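Local coordinates for trichothecene 15-O-acetyltransferase TRI3 (PDB 3FOT), which acetylates the 15-hydroxyl of trichothecene intermediates such as 15-deacetylcalonectrin, a step in the biosynthesis of T-2 toxin and related fungal mycotoxins, at residues F304-L309 with I478-W483; T310-V315 with R384-A389; L316-H321 with A432-I437; S464-V469 with A486-I491; P474-R479 with A501-Y506. All coordinates share one frame; numbering follows the deposited sequence. Where two conformers were deposited one is given.

In the fold
Four of the five contacts involve a four-stranded mixed sheet, ordered 277-283, 486-494, 477-483, 435-441, or the loops leading into it; contact 2 is helix on helix. Contacts 1, 2 and 3 follow one another along helix 306-321, and the centres of contacts 1 and 3 are about 15 Å apart. The segments of contacts 2 and 3 fall between the two of contact 1. Contacts 4 and 5 come toward the C-terminus, contact 5 sharing strand 477-483 with contact 1 and adding helix 500-516, its centre about 9 Å from that of contact 3. Contact 4 lies on the sheet face turned from that helix, toward strand 457-469. Distant segments thus build one layered unit of this BAHD-superfamily enzyme.

Contact 1. Residues F304-L309 with I478-W483; sequences FTISHL and IRLDSW
Leu480 of strand 477-483 sends its CD2 methyl against the first turn of helix 306-321, in a helix-on-sheet packing of the acyltransferase fold. Here the contact is at its closest: CD2 lies 4.0 Å from CG2 of Ile306 and 3.9 Å from OG of Ser307. A chi1 of 179° stretches the leucine away from its own backbone N, which carries the isobutyl group out from the strand to the helix, and its chain crosses that of Ile306 at about a right angle. A branched, buried leucine suits this place because one methyl can meet two neighbouring helix residues. Ser307 is small enough to let the strand approach, and its hydroxyl is hydrogen-bonded to Ser438 OG, so the polar atom beside the methyl has a partner. The looser side is the start of the helix, where Thr305 and His308, both partly exposed, form a capping box without touching the strand. In it Thr305 OG1 accepts from His308 N over 3.2 Å, capping a first-turn N-H that has no earlier helical carbonyl to bond to. The reciprocal bond runs from Thr305 N to His308 ND1, 3.0 Å long, with the donor tilted 28° out of the imidazole plane.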
# COMPACT_ATOMS: atom_id res chain seq x y z
N PHE A 304 11.34 -19.59 -2.26
CA PHE A 304 9.95 -19.66 -1.77
C PHE A 304 9.72 -18.84 -0.51
O PHE A 304 10.60 -18.73 0.36
CB PHE A 304 9.54 -21.09 -1.54
CG PHE A 304 9.32 -21.87 -2.79
CD1 PHE A 304 8.10 -21.80 -3.46
CD2 PHE A 304 10.33 -22.66 -3.31
CE1 PHE A 304 7.88 -22.53 -4.63
CE2 PHE A 304 10.13 -23.39 -4.46
CZ PHE A 304 8.90 -23.33 -5.12
N THR A 305 8.52 -18.26 -0.39
CA THR A 305 8.26 -17.37 0.73
C THR A 305 6.87 -17.62 1.30
O THR A 305 6.01 -18.27 0.69
CB THR A 305 8.26 -15.90 0.28
OG1 THR A 305 7.15 -15.70 -0.59
CG2 THR A 305 9.59 -15.51 -0.44
N ILE A 306 6.66 -17.06 2.48
CA ILE A 306 5.34 -17.05 3.08
C ILE A 306 4.31 -16.35 2.18
O ILE A 306 3.13 -16.67 2.25
CB ILE A 306 5.41 -16.44 4.50
CG1 ILE A 306 4.10 -16.62 5.26
CG2 ILE A 306 5.88 -14.98 4.48
CD1 ILE A 306 4.24 -16.38 6.79
N SER A 307 4.75 -15.41 1.33
CA SER A 307 3.82 -14.79 0.37
C SER A 307 3.28 -15.81 -0.66
O SER A 307 2.09 -15.79 -1.03
CB SER A 307 4.51 -13.65 -0.36
OG SER A 307 4.61 -12.53 0.47
N HIS A 308 4.16 -16.69 -1.14
CA HIS A 308 3.73 -17.79 -2.02
C HIS A 308 2.73 -18.66 -1.29
O HIS A 308 1.68 -19.01 -1.83
CB HIS A 308 4.92 -18.66 -2.45
CG HIS A 308 5.92 -17.95 -3.29
ND1 HIS A 308 7.28 -18.05 -3.07
CD2 HIS A 308 5.77 -17.14 -4.36
CE1 HIS A 308 7.93 -17.34 -3.97
NE2 HIS A 308 7.04 -16.77 -4.77
N LEU A 309 3.06 -19.02 -0.06
CA LEU A 309 2.20 -19.90 0.74
C LEU A 309 0.84 -19.26 0.97
O LEU A 309 -0.18 -19.94 0.93
CB LEU A 309 2.86 -20.24 2.07
CG LEU A 309 1.97 -21.21 2.88
CD1 LEU A 309 1.92 -22.59 2.19
CD2 LEU A 309 2.43 -21.34 4.32
N ILE A 478 -6.64 -9.18 -0.30
CA ILE A 478 -6.00 -9.82 0.83
C ILE A 478 -4.56 -9.39 0.88
O ILE A 478 -3.81 -9.59 -0.08
CB ILE A 478 -6.12 -11.37 0.73
CG1 ILE A 478 -7.60 -11.77 0.64
CG2 ILE A 478 -5.49 -12.02 1.96
CD1 ILE A 478 -7.83 -13.12 0.04
N ARG A 479 -4.18 -8.75 2.00
CA ARG A 479 -2.84 -8.20 2.12
C ARG A 479 -2.06 -8.97 3.20
O ARG A 479 -2.64 -9.34 4.22
CB ARG A 479 -2.90 -6.73 2.51
CG ARG A 479 -3.92 -5.87 1.72
CD ARG A 479 -3.68 -4.38 2.01
NE ARG A 479 -2.46 -3.90 1.36
CZ ARG A 479 -2.39 -3.44 0.12
NH1 ARG A 479 -1.21 -3.03 -0.34
NH2 ARG A 479 -3.47 -3.37 -0.65
N LEU A 480 -0.77 -9.19 2.97
CA LEU A 480 0.08 -9.81 3.99
C LEU A 480 1.23 -8.88 4.31
O LEU A 480 1.92 -8.40 3.41
CB LEU A 480 0.67 -11.14 3.48
CG LEU A 480 1.61 -11.90 4.44
CD1 LEU A 480 0.84 -12.52 5.57
CD2 LEU A 480 2.48 -12.93 3.70
N ASP A 481 1.47 -8.62 5.59
CA ASP A 481 2.78 -8.06 5.91
C ASP A 481 3.32 -8.63 7.21
O ASP A 481 2.75 -9.59 7.74
CB ASP A 481 2.84 -6.54 5.83
CG ASP A 481 1.86 -5.87 6.71
OD1 ASP A 481 1.31 -6.53 7.62
OD2 ASP A 481 1.67 -4.63 6.49
N SER A 482 4.40 -8.05 7.69
CA SER A 482 5.07 -8.57 8.86
C SER A 482 5.61 -7.43 9.69
O SER A 482 6.09 -6.44 9.15
CB SER A 482 6.24 -9.46 8.44
OG SER A 482 6.84 -10.02 9.60
N TRP A 483 5.54 -7.60 11.01
CA TRP A 483 6.19 -6.65 11.92
C TRP A 483 6.61 -7.39 13.17
O TRP A 483 5.82 -8.15 13.71
CB TRP A 483 5.21 -5.57 12.27
CG TRP A 483 5.67 -4.48 13.16
CD1 TRP A 483 5.18 -4.17 14.39
CD2 TRP A 483 6.69 -3.52 12.87
NE1 TRP A 483 5.84 -3.06 14.90
CE2 TRP A 483 6.77 -2.65 13.99
CE3 TRP A 483 7.55 -3.31 11.79
CZ2 TRP A 483 7.67 -1.58 14.05
CZ3 TRP A 483 8.45 -2.24 11.85
CH2 TRP A 483 8.49 -1.38 12.98

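Contact 2. Residues T310-V315 with R384-A389; sequences TQAAIV and RALESA
Ala312 and Ala389 meet methyl to methyl where helices 306-321 and 379-401 cross, their CB atoms 3.8 Å apart. Alanine suits both positions: with nothing beyond CB, the two backbones can come close, and the CA atoms of this pair are only 5.3 Å apart. The axes of the short segments approach to 8.7 Å and cross at 117°. Leu386 supplies the longer side chain. Its CG is anti to the carbonyl carbon (chi1 -71°), and a chi2 of 158° extends CD1 and turns the second methyl, CD2, to the other helix, although the CA–CB bond itself does not point there. From that position CD2 covers the backbone of Ala313, 3.9 Å from its N, and also lies 4.0 Å from Ala312 CB. The same alanine methyl rests against the carbonyl O of Leu386. No hydrogen bond spans the pair, so the helices are joined by apolar packing, and all four touching residues are buried. Around this crossing, Ala313 also packs on Ile510, Phe513 and Met514 of helix 500-516, Ala312 meets Ile393 further along helix 379-401, and Thr310 and Ile314 lean on Phe436 of strand 435-441.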
# COMPACT_ATOMS: atom_id res chain seq x y z
N THR A 310 0.84 -17.96 1.26
CA THR A 310 -0.43 -17.27 1.45
C THR A 310 -1.28 -17.32 0.18
O THR A 310 -2.48 -17.57 0.23
CB THR A 310 -0.23 -15.81 1.93
OG1 THR A 310 0.57 -15.82 3.11
CG2 THR A 310 -1.55 -15.16 2.25
N GLN A 311 -0.66 -17.06 -0.96
CA GLN A 311 -1.39 -17.13 -2.22
C GLN A 311 -1.96 -18.55 -2.47
O GLN A 311 -3.08 -18.71 -2.98
CB GLN A 311 -0.50 -16.66 -3.38
CG GLN A 311 -1.13 -16.81 -4.77
CD GLN A 311 -2.29 -15.86 -5.02
OE1 GLN A 311 -2.11 -14.81 -5.66
NE2 GLN A 311 -3.49 -16.23 -4.54
N ALA A 312 -1.17 -19.57 -2.12
CA ALA A 312 -1.61 -20.96 -2.19
C ALA A 312 -2.85 -21.20 -1.30
O ALA A 312 -3.84 -21.82 -1.73
CB ALA A 312 -0.46 -21.87 -1.77
N ALA A 313 -2.80 -20.71 -0.06
CA ALA A 313 -3.86 -20.91 0.91
C ALA A 313 -5.15 -20.19 0.48
O ALA A 313 -6.27 -20.70 0.68
CB ALA A 313 -3.38 -20.44 2.29
N ILE A 314 -4.97 -19.02 -0.13
CA ILE A 314 -6.08 -18.27 -0.72
C ILE A 314 -6.85 -19.12 -1.73
O ILE A 314 -8.09 -19.18 -1.72
CB ILE A 314 -5.58 -16.94 -1.33
CG1 ILE A 314 -5.26 -15.98 -0.17
CG2 ILE A 314 -6.59 -16.34 -2.33
CD1 ILE A 314 -4.42 -14.74 -0.57
N VAL A 315 -6.08 -19.77 -2.61
CA VAL A 315 -6.64 -20.64 -3.65
C VAL A 315 -7.30 -21.88 -3.06
O VAL A 315 -8.46 -22.18 -3.39
CB VAL A 315 -5.58 -20.96 -4.73
CG1 VAL A 315 -6.07 -22.03 -5.70
CG2 VAL A 315 -5.31 -19.67 -5.51
N ARG A 384 0.72 -31.32 0.57
CA ARG A 384 1.09 -31.62 -0.82
C ARG A 384 0.37 -30.67 -1.77
O ARG A 384 0.97 -30.17 -2.73
CB ARG A 384 0.81 -33.10 -1.17
CG ARG A 384 1.80 -34.08 -0.50
CD ARG A 384 1.67 -35.55 -0.99
NE ARG A 384 2.61 -36.42 -0.29
CZ ARG A 384 3.88 -36.60 -0.64
NH1 ARG A 384 4.40 -35.97 -1.69
NH2 ARG A 384 4.66 -37.41 0.07
N ALA A 385 -0.90 -30.40 -1.47
CA ALA A 385 -1.71 -29.47 -2.25
C ALA A 385 -1.11 -28.05 -2.16
O ALA A 385 -0.93 -27.37 -3.18
CB ALA A 385 -3.17 -29.48 -1.76
N LEU A 386 -0.79 -27.62 -0.94
CA LEU A 386 -0.15 -26.30 -0.77
C LEU A 386 1.18 -26.22 -1.50
O LEU A 386 1.45 -25.21 -2.15
CB LEU A 386 0.02 -25.98 0.72
CG LEU A 386 -1.29 -25.67 1.44
CD1 LEU A 386 -1.10 -25.91 2.94
CD2 LEU A 386 -1.75 -24.21 1.16
N GLU A 387 2.00 -27.27 -1.39
CA GLU A 387 3.29 -27.31 -2.09
C GLU A 387 3.11 -27.20 -3.60
O GLU A 387 3.82 -26.44 -4.27
CB GLU A 387 4.07 -28.58 -1.73
CG GLU A 387 4.64 -28.56 -0.32
CD GLU A 387 5.63 -29.66 -0.04
OE1 GLU A 387 5.86 -29.96 1.14
OE2 GLU A 387 6.21 -30.20 -1.00
N SER A 388 2.15 -27.94 -4.15
CA SER A 388 1.86 -27.92 -5.60
C SER A 388 1.51 -26.50 -6.04
O SER A 388 2.04 -25.97 -7.03
CB SER A 388 0.68 -28.85 -5.90
OG SER A 388 0.34 -28.86 -7.28
N ALA A 389 0.57 -25.90 -5.30
CA ALA A 389 0.13 -24.55 -5.61
C ALA A 389 1.29 -23.55 -5.52
O ALA A 389 1.46 -22.74 -6.43
CB ALA A 389 -1.00 -24.15 -4.72

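Contact 3. Residues L316-H321 with A432-I437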
# COMPACT_ATOMS: atom_id res chain seq x y z
N LEU A 316 -6.63 -22.55 -2.13
CA LEU A 316 -7.26 -23.72 -1.47
C LEU A 316 -8.53 -23.34 -0.72
O LEU A 316 -9.53 -24.08 -0.75
CB LEU A 316 -6.28 -24.44 -0.52
CG LEU A 316 -5.47 -25.61 -1.15
CD1 LEU A 316 -4.68 -25.20 -2.37
CD2 LEU A 316 -4.52 -26.23 -0.13
N ALA A 317 -8.52 -22.17 -0.06
CA ALA A 317 -9.71 -21.69 0.67
C ALA A 317 -10.84 -21.38 -0.33
O ALA A 317 -12.01 -21.64 -0.06
CB ALA A 317 -9.36 -20.44 1.51
N LEU A 318 -10.47 -20.87 -1.49
CA LEU A 318 -11.46 -20.58 -2.53
C LEU A 318 -12.10 -21.87 -3.07
O LEU A 318 -13.33 -21.96 -3.19
CB LEU A 318 -10.81 -19.80 -3.67
CG LEU A 318 -11.70 -19.51 -4.88
CD1 LEU A 318 -12.74 -18.52 -4.47
CD2 LEU A 318 -10.82 -18.97 -6.02
N LEU A 319 -11.25 -22.85 -3.39
CA LEU A 319 -11.69 -24.17 -3.86
C LEU A 319 -12.56 -24.88 -2.83
O LEU A 319 -13.58 -25.49 -3.17
CB LEU A 319 -10.50 -25.05 -4.28
CG LEU A 319 -9.66 -24.56 -5.46
CD1 LEU A 319 -8.38 -25.38 -5.63
CD2 LEU A 319 -10.47 -24.57 -6.77
N ASP A 320 -12.19 -24.74 -1.55
CA ASP A 320 -12.98 -25.33 -0.48
C ASP A 320 -14.32 -24.63 -0.30
O ASP A 320 -15.31 -25.27 0.08
CB ASP A 320 -12.19 -25.31 0.84
CG ASP A 320 -12.96 -25.90 2.00
OD1 ASP A 320 -13.18 -27.12 2.01
OD2 ASP A 320 -13.36 -25.13 2.89
N HIS A 321 -14.35 -23.32 -0.57
CA HIS A 321 -15.56 -22.48 -0.44
C HIS A 321 -16.56 -22.83 -1.54
O HIS A 321 -17.77 -22.88 -1.28
CB HIS A 321 -15.17 -21.00 -0.54
CG HIS A 321 -16.34 -20.05 -0.65
ND1 HIS A 321 -17.02 -19.58 0.45
CD2 HIS A 321 -16.92 -19.46 -1.73
CE1 HIS A 321 -17.98 -18.76 0.06
NE2 HIS A 321 -17.94 -18.66 -1.26
N ALA A 432 -16.23 -12.58 -8.43
CA ALA A 432 -14.91 -11.97 -8.53
C ALA A 432 -13.97 -12.74 -7.64
O ALA A 432 -14.27 -12.98 -6.47
CB ALA A 432 -14.96 -10.53 -8.10
N ASN A 433 -12.84 -13.15 -8.19
CA ASN A 433 -11.88 -13.90 -7.40
C ASN A 433 -11.08 -12.98 -6.46
O ASN A 433 -10.81 -11.84 -6.79
CB ASN A 433 -10.98 -14.76 -8.29
CG ASN A 433 -11.54 -16.17 -8.48
OD1 ASN A 433 -11.06 -16.92 -9.32
ND2 ASN A 433 -12.57 -16.53 -7.69
N PRO A 434 -10.75 -13.49 -5.26
CA PRO A 434 -9.89 -12.72 -4.37
C PRO A 434 -8.55 -12.36 -5.03
O PRO A 434 -8.03 -13.11 -5.88
CB PRO A 434 -9.71 -13.65 -3.17
CG PRO A 434 -10.95 -14.52 -3.21
CD PRO A 434 -11.15 -14.77 -4.64
N LEU A 435 -8.01 -11.22 -4.61
CA LEU A 435 -6.71 -10.79 -5.08
C LEU A 435 -5.74 -10.77 -3.89
O LEU A 435 -6.11 -10.35 -2.80
CB LEU A 435 -6.80 -9.38 -5.69
CG LEU A 435 -5.47 -8.79 -6.21
CD1 LEU A 435 -4.99 -9.53 -7.47
CD2 LEU A 435 -5.62 -7.31 -6.47
N PHE A 436 -4.51 -11.23 -4.12
CA PHE A 436 -3.47 -11.16 -3.09
C PHE A 436 -2.48 -10.03 -3.34
O PHE A 436 -1.98 -9.87 -4.46
CB PHE A 436 -2.72 -12.50 -3.03
CG PHE A 436 -1.59 -12.50 -2.04
CD1 PHE A 436 -1.85 -12.38 -0.67
CD2 PHE A 436 -0.27 -12.61 -2.48
CE1 PHE A 436 -0.79 -12.36 0.27
CE2 PHE A 436 0.78 -12.60 -1.54
CZ PHE A 436 0.50 -12.48 -0.17
N ILE A 437 -2.20 -9.27 -2.28
CA ILE A 437 -1.20 -8.22 -2.31
C ILE A 437 -0.22 -8.47 -1.16
O ILE A 437 -0.64 -8.55 -0.00
CB ILE A 437 -1.81 -6.80 -2.16
CG1 ILE A 437 -2.93 -6.58 -3.18
CG2 ILE A 437 -0.71 -5.77 -2.33
CD1 ILE A 437 -4.36 -6.70 -2.57
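Near the C-terminal end of helix 306-321, the backbone of Leu318 passes the extended loop leading into strand 435-441, with 8.2 Å between the CA atoms of Leu318 and Pro434. A single leucine bridges that gap. With chi1 at 176° its chain extends straight out from the helix, and Leu318 presents its two methyls to two consecutive loop residues. CD1 meets the proline ring at its CD atom, 4.1 Å away, and CD2 packs on the side-chain amide group of Asn433, with 3.8 Å between CD2 and Asn433 CG. The leucine and asparagine chains are crossed at roughly a right angle, and the methyl sits off-centre over the flat face of the amide group, a contact that does not depend on which end is O and which is N. Leucine fits because its forked end can serve both neighbours at once. Pro434 offers a compact apolar ring and restrains the backbone (phi -57°) just before the strand begins. The Leu318 side chain also touches Tyr506 of helix 500-516 and Phe333 of strand 333-340, and Pro434 touches Tyr506 and Ile478. Taken together, this is van der Waals packing, with no hydrogen bond between the segments, of a helix against the loop entering a strand, as found in layered alpha/beta folds.

Contact 4. Residues S464-V469 with A486-I491; sequences SIDFVV and ASTLNI
Asp466 and Thr488 come together through one methyl and one water. Thr488 CG2 lies 4.0 Å from Asp466 OD1, while a water donates to the same OD1 at 2.7 Å and is hydrogen-bonded to Thr488 OG1 at 2.9 Å. The threonine's first torsion (-67°) explains this double role, turning the hydroxyl to the water and the methyl to the carboxylate. Threonine suits the place by offering a polar and an apolar branch, and aspartate by being short enough for a water to fit between the strands. The second meeting is tentative: in the conformers given, CG1 of Val468 lies beside the Asn490 amide group, the chains at a slant to one another. Beta-branched valine suits a strand, and asparagine is long enough to span the gap. Further out, backbone bonds hold each strand in its own sheet: Asp466 pairs with Ala56 and Val468 with Tyr54, while Thr488 pairs with Asp481. Segments 464-469 and 486-491 run at 24° to each other, so the six-stranded and four-stranded sheets are joined here by side chains and water, without a direct hydrogen bond, with strand 53-61 beside the first segment and strand 477-483 beside the second.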
# COMPACT_ATOMS: atom_id res chain seq x y z
N SER A 464 2.48 -1.90 16.68
CA SER A 464 1.72 -2.58 15.63
C SER A 464 1.55 -1.65 14.44
O SER A 464 1.47 -0.42 14.59
CB SER A 464 0.35 -3.06 16.15
OG SER A 464 -0.47 -1.96 16.44
N ILE A 465 1.51 -2.26 13.26
CA ILE A 465 1.34 -1.54 12.02
C ILE A 465 0.28 -2.26 11.22
O ILE A 465 0.38 -3.46 10.98
CB ILE A 465 2.66 -1.44 11.20
CG1 ILE A 465 3.78 -0.78 12.03
CG2 ILE A 465 2.42 -0.71 9.85
CD1 ILE A 465 5.16 -0.75 11.33
N ASP A 466 -0.77 -1.53 10.85
CA ASP A 466 -1.78 -2.09 9.94
C ASP A 466 -1.92 -1.21 8.71
O ASP A 466 -2.13 -0.02 8.82
CB ASP A 466 -3.12 -2.25 10.65
CG ASP A 466 -3.05 -3.28 11.74
OD1 ASP A 466 -2.86 -4.47 11.38
OD2 ASP A 466 -3.15 -2.90 12.93
N PHE A 467 -1.81 -1.81 7.54
CA PHE A 467 -1.79 -1.07 6.29
C PHE A 467 -3.09 -1.40 5.55
O PHE A 467 -3.35 -2.57 5.23
CB PHE A 467 -0.56 -1.46 5.47
CG PHE A 467 -0.48 -0.79 4.14
CD1 PHE A 467 0.15 0.43 4.00
CD2 PHE A 467 -1.03 -1.39 3.02
CE1 PHE A 467 0.23 1.05 2.77
CE2 PHE A 467 -0.95 -0.76 1.78
CZ PHE A 467 -0.33 0.44 1.67
N VAL A 468 -3.91 -0.38 5.34
CA VAL A 468 -5.18 -0.56 4.65
C VAL A 468 -5.25 0.30 3.38
O VAL A 468 -4.74 1.42 3.33
CB VAL A 468 -6.41 -0.35 5.59
CG1 VAL A 468 -6.30 -1.22 6.86
CG2 VAL A 468 -6.55 1.09 5.98
N VAL A 469 -5.86 -0.25 2.33
CA VAL A 469 -6.14 0.50 1.10
C VAL A 469 -7.63 0.38 0.89
O VAL A 469 -8.15 -0.76 0.92
CB VAL A 469 -5.42 -0.08 -0.12
CG1 VAL A 469 -5.75 0.74 -1.35
CG2 VAL A 469 -3.92 -0.09 0.13
N ALA A 486 5.95 -11.09 13.33
CA ALA A 486 4.58 -11.58 13.29
C ALA A 486 3.93 -11.17 11.98
O ALA A 486 3.97 -9.99 11.62
CB ALA A 486 3.78 -11.03 14.47
N SER A 487 3.32 -12.13 11.28
CA SER A 487 2.60 -11.86 10.03
C SER A 487 1.15 -11.50 10.30
O SER A 487 0.47 -12.15 11.09
CB SER A 487 2.67 -13.07 9.08
OG SER A 487 4.03 -13.33 8.71
N THR A 488 0.67 -10.45 9.63
CA THR A 488 -0.73 -10.07 9.70
C THR A 488 -1.38 -10.25 8.33
O THR A 488 -0.81 -9.79 7.33
CB THR A 488 -0.83 -8.60 10.10
OG1 THR A 488 -0.36 -8.47 11.46
CG2 THR A 488 -2.28 -8.14 10.00
N LEU A 489 -2.53 -10.91 8.29
CA LEU A 489 -3.34 -10.94 7.07
C LEU A 489 -4.51 -10.03 7.28
O LEU A 489 -5.19 -10.09 8.31
CB LEU A 489 -3.85 -12.36 6.73
CG LEU A 489 -2.85 -13.34 6.12
CD1 LEU A 489 -2.06 -13.94 7.25
CD2 LEU A 489 -3.60 -14.45 5.36
N ASN A 490 -4.74 -9.17 6.30
CA ASN A 490 -5.87 -8.24 6.28
C ASN A 490 -6.69 -8.51 5.01
O ASN A 490 -6.10 -8.66 3.94
CB ASN A 490 -5.31 -6.82 6.25
CG ASN A 490 -6.32 -5.75 6.66
OD1 ASN A 490 -7.54 -5.97 6.68
ND2 ASN A 490 -5.81 -4.57 7.00
N ILE A 491 -8.00 -8.57 5.14
CA ILE A 491 -8.83 -8.61 3.95
C ILE A 491 -9.65 -7.33 3.95
O ILE A 491 -10.40 -7.04 4.89
CB ILE A 491 -9.77 -9.82 3.89
CG1 ILE A 491 -9.00 -11.13 4.00
CG2 ILE A 491 -10.58 -9.77 2.56
CD1 ILE A 491 -9.88 -12.40 3.80
O HOH W 1 -1.08 -6.00 12.70

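Contact 5. Residues P474-R479 with A501-Y506; sequences PYLAIR and AEVQKY
Helix 500-516, the last of the chain, packs on the four-stranded sheet where the loop before strand 477-483 turns into the strand, and Leu476 and Tyr506 carry most of that packing. Leu476 splits its two methyls between two residues one helical turn apart. CD1 lies 3.6 Å from Tyr506 CD2, approaching the ring obliquely, and CD2 touches Val503 CG2 at 3.8 Å, the leucine and valine chains lying side by side and pointing opposite ways. Two residues along, pointing to the same side of the extended chain, Ile478 adds its CD1 methyl at the ring edge of Tyr506, near the ring plane and 3.7 Å from CE2. The tyrosine ring gets there because its CG is anti to the backbone N (chi1 -173°), which swings it from the helix toward the strand. Each residue type suits its task: leucine forks to reach two partners, valine is compact enough to sit close to the strand, and tyrosine is long enough to reach past the strand residues to helix 306-321, where its OH makes a weak hydrogen bond to Ile314 O. The tyrosine side chain also touches Ala317, Leu318 and Pro434, so it lies among two helices and the sheet. This is helix-on-sheet packing of a layered alpha/beta fold, with Val503 and Tyr506, three residues apart on the helix, facing Leu476 and Ile478.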
# COMPACT_ATOMS: atom_id res chain seq x y z
N PRO A 474 -15.66 -5.20 -6.01
CA PRO A 474 -16.29 -6.30 -5.30
C PRO A 474 -15.44 -7.57 -5.12
O PRO A 474 -16.00 -8.64 -4.98
CB PRO A 474 -17.51 -6.60 -6.18
CG PRO A 474 -17.00 -6.34 -7.56
CD PRO A 474 -16.05 -5.17 -7.43
N TYR A 475 -14.11 -7.45 -5.13
CA TYR A 475 -13.28 -8.63 -4.81
C TYR A 475 -12.69 -8.47 -3.42
O TYR A 475 -12.58 -7.36 -2.91
CB TYR A 475 -12.17 -8.88 -5.85
CG TYR A 475 -11.24 -7.73 -6.07
CD1 TYR A 475 -10.05 -7.60 -5.33
CD2 TYR A 475 -11.52 -6.76 -7.03
CE1 TYR A 475 -9.18 -6.55 -5.56
CE2 TYR A 475 -10.68 -5.70 -7.25
CZ TYR A 475 -9.52 -5.59 -6.51
OH TYR A 475 -8.67 -4.53 -6.75
N LEU A 476 -12.32 -9.59 -2.82
CA LEU A 476 -11.67 -9.56 -1.52
C LEU A 476 -10.22 -9.26 -1.81
O LEU A 476 -9.58 -9.96 -2.60
CB LEU A 476 -11.80 -10.92 -0.82
CG LEU A 476 -13.22 -11.34 -0.45
CD1 LEU A 476 -13.17 -12.67 0.25
CD2 LEU A 476 -13.93 -10.31 0.45
N ALA A 477 -9.70 -8.20 -1.20
CA ALA A 477 -8.31 -7.84 -1.41
C ALA A 477 -7.56 -8.23 -0.15
O ALA A 477 -7.79 -7.64 0.91
CB ALA A 477 -8.18 -6.33 -1.65
N ILE A 478 -6.64 -9.18 -0.30
CA ILE A 478 -6.00 -9.82 0.83
C ILE A 478 -4.56 -9.39 0.88
O ILE A 478 -3.81 -9.59 -0.08
CB ILE A 478 -6.12 -11.37 0.73
CG1 ILE A 478 -7.60 -11.77 0.64
CG2 ILE A 478 -5.49 -12.02 1.96
CD1 ILE A 478 -7.83 -13.12 0.04
N ARG A 479 -4.18 -8.75 2.00
CA ARG A 479 -2.84 -8.20 2.12
C ARG A 479 -2.06 -8.97 3.20
O ARG A 479 -2.64 -9.34 4.22
CB ARG A 479 -2.90 -6.73 2.51
CG ARG A 479 -3.92 -5.87 1.72
CD ARG A 479 -3.68 -4.38 2.01
NE ARG A 479 -2.46 -3.90 1.36
CZ ARG A 479 -2.39 -3.44 0.12
NH1 ARG A 479 -1.21 -3.03 -0.34
NH2 ARG A 479 -3.47 -3.37 -0.65
N ALA A 501 -19.19 -11.58 8.33
CA ALA A 501 -19.11 -13.00 8.69
C ALA A 501 -18.51 -13.85 7.58
O ALA A 501 -17.68 -14.72 7.86
CB ALA A 501 -20.47 -13.54 9.07
N GLU A 502 -18.94 -13.64 6.34
CA GLU A 502 -18.37 -14.47 5.27
C GLU A 502 -16.87 -14.19 5.02
O GLU A 502 -16.10 -15.12 4.71
CB GLU A 502 -19.21 -14.43 3.98
CG GLU A 502 -19.21 -13.12 3.25
CD GLU A 502 -20.17 -13.13 2.08
OE1 GLU A 502 -20.99 -12.21 1.98
OE2 GLU A 502 -20.11 -14.10 1.27
N VAL A 503 -16.45 -12.93 5.19
CA VAL A 503 -15.04 -12.56 5.01
C VAL A 503 -14.19 -13.16 6.13
O VAL A 503 -13.09 -13.67 5.89
CB VAL A 503 -14.82 -11.03 4.99
CG1 VAL A 503 -13.34 -10.74 4.76
CG2 VAL A 503 -15.64 -10.39 3.86
N GLN A 504 -14.71 -13.07 7.35
CA GLN A 504 -14.07 -13.69 8.51
C GLN A 504 -13.93 -15.20 8.30
O GLN A 504 -12.89 -15.75 8.59
CB GLN A 504 -14.88 -13.42 9.79
CG GLN A 504 -14.85 -11.98 10.27
CD GLN A 504 -15.78 -11.73 11.46
OE1 GLN A 504 -16.87 -12.30 11.55
NE2 GLN A 504 -15.36 -10.85 12.36
N LYS A 505 -14.98 -15.84 7.80
CA LYS A 505 -14.98 -17.29 7.56
C LYS A 505 -13.89 -17.63 6.55
O LYS A 505 -13.09 -18.56 6.74
CB LYS A 505 -16.35 -17.76 7.07
CG LYS A 505 -16.43 -19.26 6.79
N TYR A 506 -13.84 -16.85 5.48
CA TYR A 506 -12.83 -17.04 4.44
C TYR A 506 -11.43 -16.78 4.99
O TYR A 506 -10.52 -17.57 4.78
CB TYR A 506 -13.14 -16.14 3.23
CG TYR A 506 -12.24 -16.41 2.03
CD1 TYR A 506 -12.32 -17.62 1.34
CD2 TYR A 506 -11.32 -15.46 1.59
CE1 TYR A 506 -11.50 -17.89 0.24
CE2 TYR A 506 -10.49 -15.71 0.50
CZ TYR A 506 -10.58 -16.94 -0.17
OH TYR A 506 -9.78 -17.22 -1.24